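Local atomic coordinates of outer surface protein (Borrelia burgdorferi, PDB entry 5IZT), a protein that is of undetermined function but belongs to the PFam54_60 family of Borrelia outer surface proteins and carries a BbCRASP-1-like domain. Residues 178-183 against 327-332; 267-272 against 352-357; 280-285 against 371-376. One frame throughout, in Å; residues are numbered along the deposited sequence. Where two conformers were deposited one is given.

Contact 1 (178-183 against 327-332); sequences SKLQTL and MKLKEL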
loop_
_atom_site.group_PDB
_atom_site.type_symbol
_atom_site.label_atom_id
_atom_site.label_comp_id
_atom_site.label_asym_id
_atom_site.label_seq_id
_atom_site.Cartn_x
_atom_site.Cartn_y
_atom_site.Cartn_z
ATOM N N SER A 178 -22.831 -23.129 -12.876
ATOM C CA SER A 178 -23.362 -23.169 -11.513
ATOM C C SER A 178 -23.132 -21.840 -10.792
ATOM O O SER A 178 -22.035 -21.268 -10.865
ATOM C CB SER A 178 -22.720 -24.309 -10.717
ATOM O OG SER A 178 -22.031 -23.812 -9.585
ATOM N N LYS A 179 -24.166 -21.363 -10.088
ATOM C CA LYS A 179 -24.026 -20.132 -9.313
ATOM C C LYS A 179 -22.808 -20.178 -8.401
ATOM O O LYS A 179 -22.054 -19.201 -8.314
ATOM C CB LYS A 179 -25.283 -19.877 -8.477
ATOM C CG LYS A 179 -26.448 -19.264 -9.240
ATOM C CD LYS A 179 -27.338 -18.457 -8.304
ATOM C CE LYS A 179 -27.539 -19.180 -6.978
ATOM N NZ LYS A 179 -28.313 -18.363 -6.010
ATOM N N LEU A 180 -22.585 -21.309 -7.728
ATOM C CA LEU A 180 -21.480 -21.393 -6.767
ATOM C C LEU A 180 -20.131 -21.380 -7.475
ATOM O O LEU A 180 -19.199 -20.685 -7.052
ATOM C CB LEU A 180 -21.618 -22.642 -5.899
ATOM C CG LEU A 180 -20.544 -22.820 -4.820
ATOM C CD1 LEU A 180 -20.591 -21.681 -3.826
ATOM C CD2 LEU A 180 -20.696 -24.166 -4.100
ATOM N N GLN A 181 -19.998 -22.166 -8.542
ATOM C CA GLN A 181 -18.739 -22.192 -9.273
ATOM C C GLN A 181 -18.419 -20.829 -9.876
ATOM O O GLN A 181 -17.257 -20.407 -9.887
ATOM C CB GLN A 181 -18.791 -23.272 -10.351
ATOM C CG GLN A 181 -18.653 -24.651 -9.761
ATOM C CD GLN A 181 -17.471 -24.735 -8.814
ATOM O OE1 GLN A 181 -16.334 -24.445 -9.195
ATOM N NE2 GLN A 181 -17.735 -25.113 -7.566
ATOM N N THR A 182 -19.437 -20.118 -10.370
ATOM C CA THR A 182 -19.202 -18.790 -10.939
ATOM C C THR A 182 -18.688 -17.819 -9.887
ATOM O O THR A 182 -17.728 -17.068 -10.121
ATOM C CB THR A 182 -20.490 -18.256 -11.563
ATOM O OG1 THR A 182 -20.809 -19.027 -12.728
ATOM C CG2 THR A 182 -20.330 -16.785 -11.939
ATOM N N LEU A 183 -19.353 -17.788 -8.735
ATOM C CA LEU A 183 -18.939 -16.924 -7.636
ATOM C C LEU A 183 -17.516 -17.234 -7.207
ATOM O O LEU A 183 -16.690 -16.330 -7.050
ATOM C CB LEU A 183 -19.883 -17.122 -6.455
ATOM C CG LEU A 183 -19.925 -16.076 -5.344
ATOM C CD1 LEU A 183 -20.600 -14.802 -5.833
ATOM C CD2 LEU A 183 -20.618 -16.644 -4.107
ATOM N N MET A 327 -21.746 -18.131 1.552
ATOM C CA MET A 327 -21.597 -17.097 2.578
ATOM C C MET A 327 -20.131 -16.761 2.832
ATOM O O MET A 327 -19.768 -15.591 2.995
ATOM C CB MET A 327 -22.269 -17.554 3.877
ATOM C CG MET A 327 -21.956 -16.676 5.099
ATOM S SD MET A 327 -22.905 -17.148 6.571
ATOM C CE MET A 327 -24.549 -16.659 6.049
ATOM N N LYS A 328 -19.265 -17.767 2.875
ATOM C CA LYS A 328 -17.852 -17.472 3.108
ATOM C C LYS A 328 -17.237 -16.731 1.924
ATOM O O LYS A 328 -16.409 -15.834 2.115
ATOM C CB LYS A 328 -17.091 -18.762 3.419
ATOM C CG LYS A 328 -17.503 -19.386 4.766
ATOM C CD LYS A 328 -16.756 -20.679 5.061
ATOM C CE LYS A 328 -17.392 -21.431 6.235
ATOM N NZ LYS A 328 -17.484 -20.603 7.474
ATOM N N LEU A 329 -17.618 -17.096 0.694
ATOM C CA LEU A 329 -17.093 -16.397 -0.482
ATOM C C LEU A 329 -17.581 -14.951 -0.541
ATOM O O LEU A 329 -16.822 -14.044 -0.916
ATOM C CB LEU A 329 -17.506 -17.137 -1.759
ATOM C CG LEU A 329 -16.808 -18.474 -2.020
ATOM C CD1 LEU A 329 -17.510 -19.210 -3.175
ATOM C CD2 LEU A 329 -15.345 -18.233 -2.356
ATOM N N LYS A 330 -18.852 -14.719 -0.195
ATOM C CA LYS A 330 -19.357 -13.352 -0.100
ATOM C C LYS A 330 -18.565 -12.545 0.922
ATOM O O LYS A 330 -18.210 -11.386 0.671
ATOM C CB LYS A 330 -20.850 -13.359 0.269
ATOM C CG LYS A 330 -21.798 -13.927 -0.785
ATOM C CD LYS A 330 -23.257 -13.739 -0.330
ATOM C CE LYS A 330 -24.271 -14.458 -1.219
ATOM N NZ LYS A 330 -24.065 -14.220 -2.678
ATOM N N GLU A 331 -18.258 -13.150 2.073
ATOM C CA GLU A 331 -17.488 -12.446 3.099
ATOM C C GLU A 331 -16.069 -12.153 2.626
ATOM O O GLU A 331 -15.547 -11.051 2.857
ATOM C CB GLU A 331 -17.468 -13.261 4.396
ATOM C CG GLU A 331 -18.757 -13.112 5.199
ATOM C CD GLU A 331 -18.959 -14.172 6.277
ATOM O OE1 GLU A 331 -17.987 -14.877 6.632
ATOM O OE2 GLU A 331 -20.106 -14.293 6.769
ATOM N N LEU A 332 -15.432 -13.116 1.952
ATOM C CA LEU A 332 -14.085 -12.875 1.444
ATOM C C LEU A 332 -14.093 -11.770 0.398
ATOM O O LEU A 332 -13.176 -10.940 0.350
ATOM C CB LEU A 332 -13.504 -14.167 0.864
ATOM C CG LEU A 332 -13.148 -15.265 1.884
ATOM C CD1 LEU A 332 -12.734 -16.572 1.213
ATOM C CD2 LEU A 332 -12.021 -14.766 2.768
#
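Leu180 and Leu183 rest on Leu329, and this leucine cluster carries the apolar part of the contact. With CG of Leu183 anti to the backbone N (chi1 -163°), its CD2 comes to lie 3.9 Å from Leu329 CB and 4.1 Å from Leu329 CD1. The two side chains run alongside each other in opposite directions. Leu180 meets the same residue from another side. Its CD1 is 4.0 Å from Leu329 CD1, and the two side chains cross at about a right angle. Leu180 also touches Phe325 and, on helix 280-316, Tyr315.

The segments run nearly parallel, at 25°, with axes 10.8 Å apart. This is the packing of a helical bundle: the first turn of helix 179-197 lies along helix 322-359, and the part of helix 322-359 it lies along is predicted to be coiled coil.

Polar groups stay at the margin. Lys330 extends past the leucines, and its NZ comes to 4.4 Å from Leu183 CD2. Its aliphatic chain flanks the apolar patch, while the residue remains exposed. No hydrogen bond joins the two segments.

At the start of helix 179-197, Ser178 OG accepts a nearly straight bond from Gln181 N (2.8 Å, 173°). This ST motif engages one of the backbone N-H groups of the first turn.

Contact 2 (267-272 against 352-357); sequences GSIMET and GLIANA. Unlike the reference sequence in segment 267-272: Thr272 (reference Ala).
This is a buried, wholly apolar contact between the short helix 260-274 and the last turns of the long helix 322-359. Ile269 is the residue that makes it. It meets Leu353, Ile354 and Ala357, which lie on one face of the second helix. The spacing of Leu353 and Ala357 is a single helical turn, and the end of Ile269 lies against both.

CD1 of Ile269 is the main point of touch. It lies 3.6 Å from Leu353 CD2 and 3.8 Å from Ala357 CB. It also comes to 3.9 Å from Ile354 CA, so it reaches the backbone of the opposing helix. The torsions explain this reach. CG1 is anti to the carbonyl carbon (chi1 -64°), and the chain extends on to CD1 (chi2 160°). The other branch is used as well: Ile269 CG2 stands 4.0 Å from Leu353 CD2. The Ile269 and Leu353 side chains lie alongside each other, pointing opposite ways. The small Ala357 presents just a methyl group, and CG1 of Ile269 packs on it too.

Met270, next along the helix, packs on Ile283 and Leu286 of helix 280-316. The two segments are steeply inclined, at 64°, with axes 10.6 Å apart. Aliphatic side chains packed between these inclined helices form part of the hydrophobic core of this all-helical fold.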
loop_
_atom_site.group_PDB
_atom_site.type_symbol
_atom_site.label_atom_id
_atom_site.label_comp_id
_atom_site.label_asym_id
_atom_site.label_seq_id
_atom_site.Cartn_x
_atom_site.Cartn_y
_atom_site.Cartn_z
ATOM N N GLY A 267 8.453 12.106 -3.911
ATOM C CA GLY A 267 9.814 12.178 -3.391
ATOM C C GLY A 267 10.328 13.603 -3.263
ATOM O O GLY A 267 11.015 13.946 -2.292
ATOM N N SER A 268 9.988 14.459 -4.226
ATOM C CA SER A 268 10.415 15.856 -4.150
ATOM C C SER A 268 9.802 16.560 -2.951
ATOM O O SER A 268 10.438 17.432 -2.351
ATOM C CB SER A 268 10.056 16.605 -5.431
ATOM O OG SER A 268 10.823 16.134 -6.523
ATOM N N ILE A 269 8.569 16.202 -2.590
ATOM C CA ILE A 269 7.959 16.790 -1.403
ATOM C C ILE A 269 8.651 16.282 -0.143
ATOM O O ILE A 269 8.926 17.062 0.778
ATOM C CB ILE A 269 6.448 16.500 -1.384
ATOM C CG1 ILE A 269 5.769 17.181 -2.580
ATOM C CG2 ILE A 269 5.827 16.958 -0.070
ATOM C CD1 ILE A 269 4.394 16.573 -2.931
ATOM N N MET A 270 8.981 14.982 -0.093
ATOM C CA MET A 270 9.745 14.466 1.044
ATOM C C MET A 270 11.082 15.177 1.162
ATOM O O MET A 270 11.509 15.539 2.268
ATOM C CB MET A 270 9.971 12.958 0.925
ATOM C CG MET A 270 8.702 12.096 0.909
ATOM S SD MET A 270 7.573 12.399 2.288
ATOM C CE MET A 270 6.374 13.498 1.527
ATOM N N GLU A 271 11.752 15.392 0.032
ATOM C CA GLU A 271 13.033 16.087 0.052
ATOM C C GLU A 271 12.881 17.480 0.640
ATOM O O GLU A 271 13.673 17.884 1.493
ATOM C CB GLU A 271 13.615 16.187 -1.364
ATOM C CG GLU A 271 14.951 16.959 -1.378
ATOM C CD GLU A 271 15.572 16.998 -2.763
ATOM O OE1 GLU A 271 14.925 17.530 -3.688
ATOM O OE2 GLU A 271 16.677 16.454 -2.934
ATOM N N THR A 272 11.837 18.210 0.229
ATOM C CA THR A 272 11.572 19.526 0.804
ATOM C C THR A 272 11.354 19.439 2.309
ATOM O O THR A 272 11.926 20.226 3.080
ATOM C CB THR A 272 10.357 20.165 0.124
ATOM O OG1 THR A 272 10.670 20.442 -1.250
ATOM C CG2 THR A 272 9.973 21.471 0.830
ATOM N N GLY A 352 -3.834 14.056 -3.705
ATOM C CA GLY A 352 -4.168 15.413 -3.315
ATOM C C GLY A 352 -2.967 16.140 -2.747
ATOM O O GLY A 352 -2.752 17.322 -3.037
ATOM N N LEU A 353 -2.134 15.427 -1.984
ATOM C CA LEU A 353 -0.928 16.040 -1.431
ATOM C C LEU A 353 0.018 16.482 -2.545
ATOM O O LEU A 353 0.569 17.590 -2.507
ATOM C CB LEU A 353 -0.253 15.046 -0.480
ATOM C CG LEU A 353 1.021 15.348 0.324
ATOM C CD1 LEU A 353 1.049 14.509 1.568
ATOM C CD2 LEU A 353 2.275 15.079 -0.464
ATOM N N ILE A 354 0.207 15.626 -3.552
ATOM C CA ILE A 354 1.026 15.985 -4.710
ATOM C C ILE A 354 0.438 17.189 -5.428
ATOM O O ILE A 354 1.137 18.172 -5.704
ATOM C CB ILE A 354 1.156 14.779 -5.663
ATOM C CG1 ILE A 354 2.072 13.721 -5.046
ATOM C CG2 ILE A 354 1.617 15.228 -7.063
ATOM C CD1 ILE A 354 1.943 12.364 -5.702
ATOM N N ALA A 355 -0.858 17.129 -5.745
ATOM C CA ALA A 355 -1.499 18.233 -6.451
ATOM C C ALA A 355 -1.430 19.531 -5.662
ATOM O O ALA A 355 -1.311 20.610 -6.252
ATOM C CB ALA A 355 -2.954 17.890 -6.759
ATOM N N ASN A 356 -1.491 19.454 -4.333
ATOM C CA ASN A 356 -1.560 20.680 -3.554
ATOM C C ASN A 356 -0.187 21.251 -3.236
ATOM O O ASN A 356 0.008 22.463 -3.364
ATOM C CB ASN A 356 -2.362 20.450 -2.273
ATOM C CG ASN A 356 -3.861 20.564 -2.504
ATOM O OD1 ASN A 356 -4.549 19.563 -2.697
ATOM N ND2 ASN A 356 -4.369 21.791 -2.504
ATOM N N ALA A 357 0.785 20.420 -2.846
ATOM C CA ALA A 357 2.111 20.967 -2.571
ATOM C C ALA A 357 2.783 21.487 -3.836
ATOM O O ALA A 357 3.769 22.226 -3.742
ATOM C CB ALA A 357 2.996 19.907 -1.912
#

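Contact 3 (280-285 against 371-376); sequences HSLIRE and EYIKKR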
loop_
_atom_site.group_PDB
_atom_site.type_symbol
_atom_site.label_atom_id
_atom_site.label_comp_id
_atom_site.label_asym_id
_atom_site.label_seq_id
_atom_site.Cartn_x
_atom_site.Cartn_y
_atom_site.Cartn_z
ATOM N N HIS A 280 11.376 15.330 10.329
ATOM C CA HIS A 280 11.755 13.955 10.009
ATOM C C HIS A 280 10.774 12.931 10.586
ATOM O O HIS A 280 10.502 11.915 9.940
ATOM C CB HIS A 280 13.187 13.695 10.488
ATOM C CG HIS A 280 14.210 14.442 9.692
ATOM N ND1 HIS A 280 15.567 14.354 9.928
ATOM C CD2 HIS A 280 14.059 15.301 8.650
ATOM C CE1 HIS A 280 16.210 15.124 9.064
ATOM N NE2 HIS A 280 15.316 15.716 8.285
ATOM N N SER A 281 10.199 13.179 11.767
ATOM C CA SER A 281 9.231 12.219 12.301
ATOM C C SER A 281 7.983 12.154 11.432
ATOM O O SER A 281 7.385 11.082 11.269
ATOM C CB SER A 281 8.868 12.571 13.744
ATOM O OG SER A 281 10.022 12.563 14.575
ATOM N N LEU A 282 7.567 13.294 10.868
ATOM C CA LEU A 282 6.424 13.298 9.965
ATOM C C LEU A 282 6.714 12.473 8.719
ATOM O O LEU A 282 5.878 11.685 8.271
ATOM C CB LEU A 282 6.070 14.734 9.572
ATOM C CG LEU A 282 5.100 14.880 8.390
ATOM C CD1 LEU A 282 3.730 14.286 8.701
ATOM C CD2 LEU A 282 4.974 16.355 7.933
ATOM N N ILE A 283 7.897 12.657 8.138
ATOM C CA ILE A 283 8.284 11.893 6.956
ATOM C C ILE A 283 8.252 10.399 7.254
ATOM O O ILE A 283 7.752 9.603 6.444
ATOM C CB ILE A 283 9.680 12.336 6.470
ATOM C CG1 ILE A 283 9.673 13.789 6.015
ATOM C CG2 ILE A 283 10.148 11.463 5.301
ATOM C CD1 ILE A 283 11.124 14.323 5.701
ATOM N N ARG A 284 8.784 9.997 8.416
ATOM C CA ARG A 284 8.723 8.592 8.821
ATOM C C ARG A 284 7.278 8.092 8.873
ATOM O O ARG A 284 6.957 7.037 8.311
ATOM C CB ARG A 284 9.396 8.395 10.186
ATOM C CG ARG A 284 10.924 8.480 10.167
ATOM C CD ARG A 284 11.555 8.149 11.523
ATOM N NE ARG A 284 13.014 8.218 11.430
ATOM C CZ ARG A 284 13.763 9.147 12.020
ATOM N NH1 ARG A 284 13.196 10.087 12.765
ATOM N NH2 ARG A 284 15.083 9.124 11.878
ATOM N N GLU A 285 6.399 8.822 9.574
ATOM C CA GLU A 285 5.002 8.394 9.679
ATOM C C GLU A 285 4.345 8.295 8.302
ATOM O O GLU A 285 3.560 7.370 8.056
ATOM C CB GLU A 285 4.193 9.339 10.570
ATOM C CG GLU A 285 4.611 9.406 12.043
ATOM C CD GLU A 285 3.596 10.184 12.902
ATOM O OE1 GLU A 285 3.628 11.433 12.920
ATOM O OE2 GLU A 285 2.730 9.535 13.536
ATOM N N GLU A 371 3.355 21.354 8.584
ATOM C CA GLU A 371 2.137 21.593 9.352
ATOM C C GLU A 371 0.896 21.330 8.512
ATOM O O GLU A 371 -0.065 20.705 8.977
ATOM C CB GLU A 371 2.137 23.034 9.873
ATOM C CG GLU A 371 0.891 23.443 10.655
ATOM C CD GLU A 371 1.006 23.177 12.145
ATOM O OE1 GLU A 371 1.803 22.302 12.542
ATOM O OE2 GLU A 371 0.294 23.849 12.922
ATOM N N TYR A 372 0.890 21.828 7.277
ATOM C CA TYR A 372 -0.256 21.640 6.387
ATOM C C TYR A 372 -0.536 20.161 6.151
ATOM O O TYR A 372 -1.686 19.704 6.253
ATOM C CB TYR A 372 0.014 22.341 5.054
ATOM C CG TYR A 372 -1.131 22.251 4.071
ATOM C CD1 TYR A 372 -2.182 23.163 4.136
ATOM C CD2 TYR A 372 -1.191 21.247 3.115
ATOM C CE1 TYR A 372 -3.245 23.098 3.250
ATOM C CE2 TYR A 372 -2.259 21.164 2.232
ATOM C CZ TYR A 372 -3.277 22.101 2.312
ATOM O OH TYR A 372 -4.342 22.049 1.454
ATOM N N ILE A 373 0.511 19.393 5.844
ATOM C CA ILE A 373 0.361 17.965 5.570
ATOM C C ILE A 373 -0.092 17.224 6.817
ATOM O O ILE A 373 -0.965 16.349 6.765
ATOM C CB ILE A 373 1.696 17.410 5.027
ATOM C CG1 ILE A 373 1.936 17.941 3.614
ATOM C CG2 ILE A 373 1.715 15.874 5.089
ATOM C CD1 ILE A 373 3.355 17.714 3.092
ATOM N N LYS A 374 0.493 17.567 7.963
ATOM C CA LYS A 374 0.121 16.900 9.200
ATOM C C LYS A 374 -1.369 17.055 9.489
ATOM O O LYS A 374 -2.030 16.091 9.888
ATOM C CB LYS A 374 0.984 17.455 10.338
ATOM C CG LYS A 374 0.888 16.728 11.654
ATOM C CD LYS A 374 2.106 17.036 12.518
ATOM C CE LYS A 374 2.490 18.510 12.404
ATOM N NZ LYS A 374 3.674 18.888 13.241
ATOM N N LYS A 375 -1.932 18.246 9.258
ATOM C CA LYS A 375 -3.339 18.467 9.583
ATOM C C LYS A 375 -4.302 18.028 8.474
ATOM O O LYS A 375 -5.478 17.781 8.764
ATOM C CB LYS A 375 -3.569 19.944 9.950
ATOM C CG LYS A 375 -2.889 20.312 11.300
ATOM C CD LYS A 375 -2.998 21.767 11.660
ATOM C CE LYS A 375 -2.573 22.020 13.125
ATOM N NZ LYS A 375 -2.468 23.470 13.425
ATOM N N ARG A 376 -3.855 17.928 7.222
ATOM C CA ARG A 376 -4.788 17.594 6.144
ATOM C C ARG A 376 -4.743 16.128 5.744
ATOM O O ARG A 376 -5.800 15.533 5.501
ATOM C CB ARG A 376 -4.546 18.449 4.892
ATOM C CG ARG A 376 -5.623 18.197 3.829
ATOM C CD ARG A 376 -5.700 19.240 2.736
ATOM N NE ARG A 376 -6.747 18.889 1.770
ATOM C CZ ARG A 376 -7.008 19.583 0.664
ATOM N NH1 ARG A 376 -6.304 20.673 0.382
ATOM N NH2 ARG A 376 -7.968 19.191 -0.162
#
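The hydrophobic core between helices 280-316 and 366-395 includes this contact, with Leu282 as its centre. Leu282 points toward the second helix, with CG anti to the backbone N (chi1 167°). Its two methyl groups divide the work. CD2 faces Ile373 CG2 at 4.4 Å, and CD1 lies 4.5 Å from Lys374 CA, beside the backbone. These are loose van der Waals contacts. Leu282 also packs on Ala370 and Leu378 of the same helix. Ile373 in turn touches Ile269, which ties in helix 260-274. Across the two helices, further along, Glu285 OE2 is hydrogen-bonded to Gln382 NE2.

Charged groups of segment 371-376 form bonds within their own helix. Lys375 NZ makes a salt bridge to Glu371 OE2 at 2.8 Å, meeting it 52° out of the carboxylate plane. Lys374 NZ is a long 4.0 Å from Glu371 OE1, so both lysines belong to one network around Glu371. Arg376 NH1 donates to Tyr372 OH at 2.6 Å, with the oxygen in the guanidinium plane. Buried aliphatic residues on one helix face and ion pairs on the outer face are the mark of an amphipathic helix in a bundle.

Contacts 2 and 3 are buried and adjoin each other, with centres about 11 Å apart. Leu353 CD1 meets Ile373 CG2 at 3.8 Å, so the two share one apolar core built from four helices. Contact 1 is only partly buried and lies near one end of the molecule, on the opposite side of the chain's centre. Its centre is about 42 Å from those of the other two. Helix 322-359 serves both contact 1 and contact 2, near its two ends. All three contacts rest on aliphatic side chains. Contact 2 is wholly apolar. Contact 3 has a similar aliphatic core, but an exposed lysine borders it, as one also borders the aliphatic patch of contact 1.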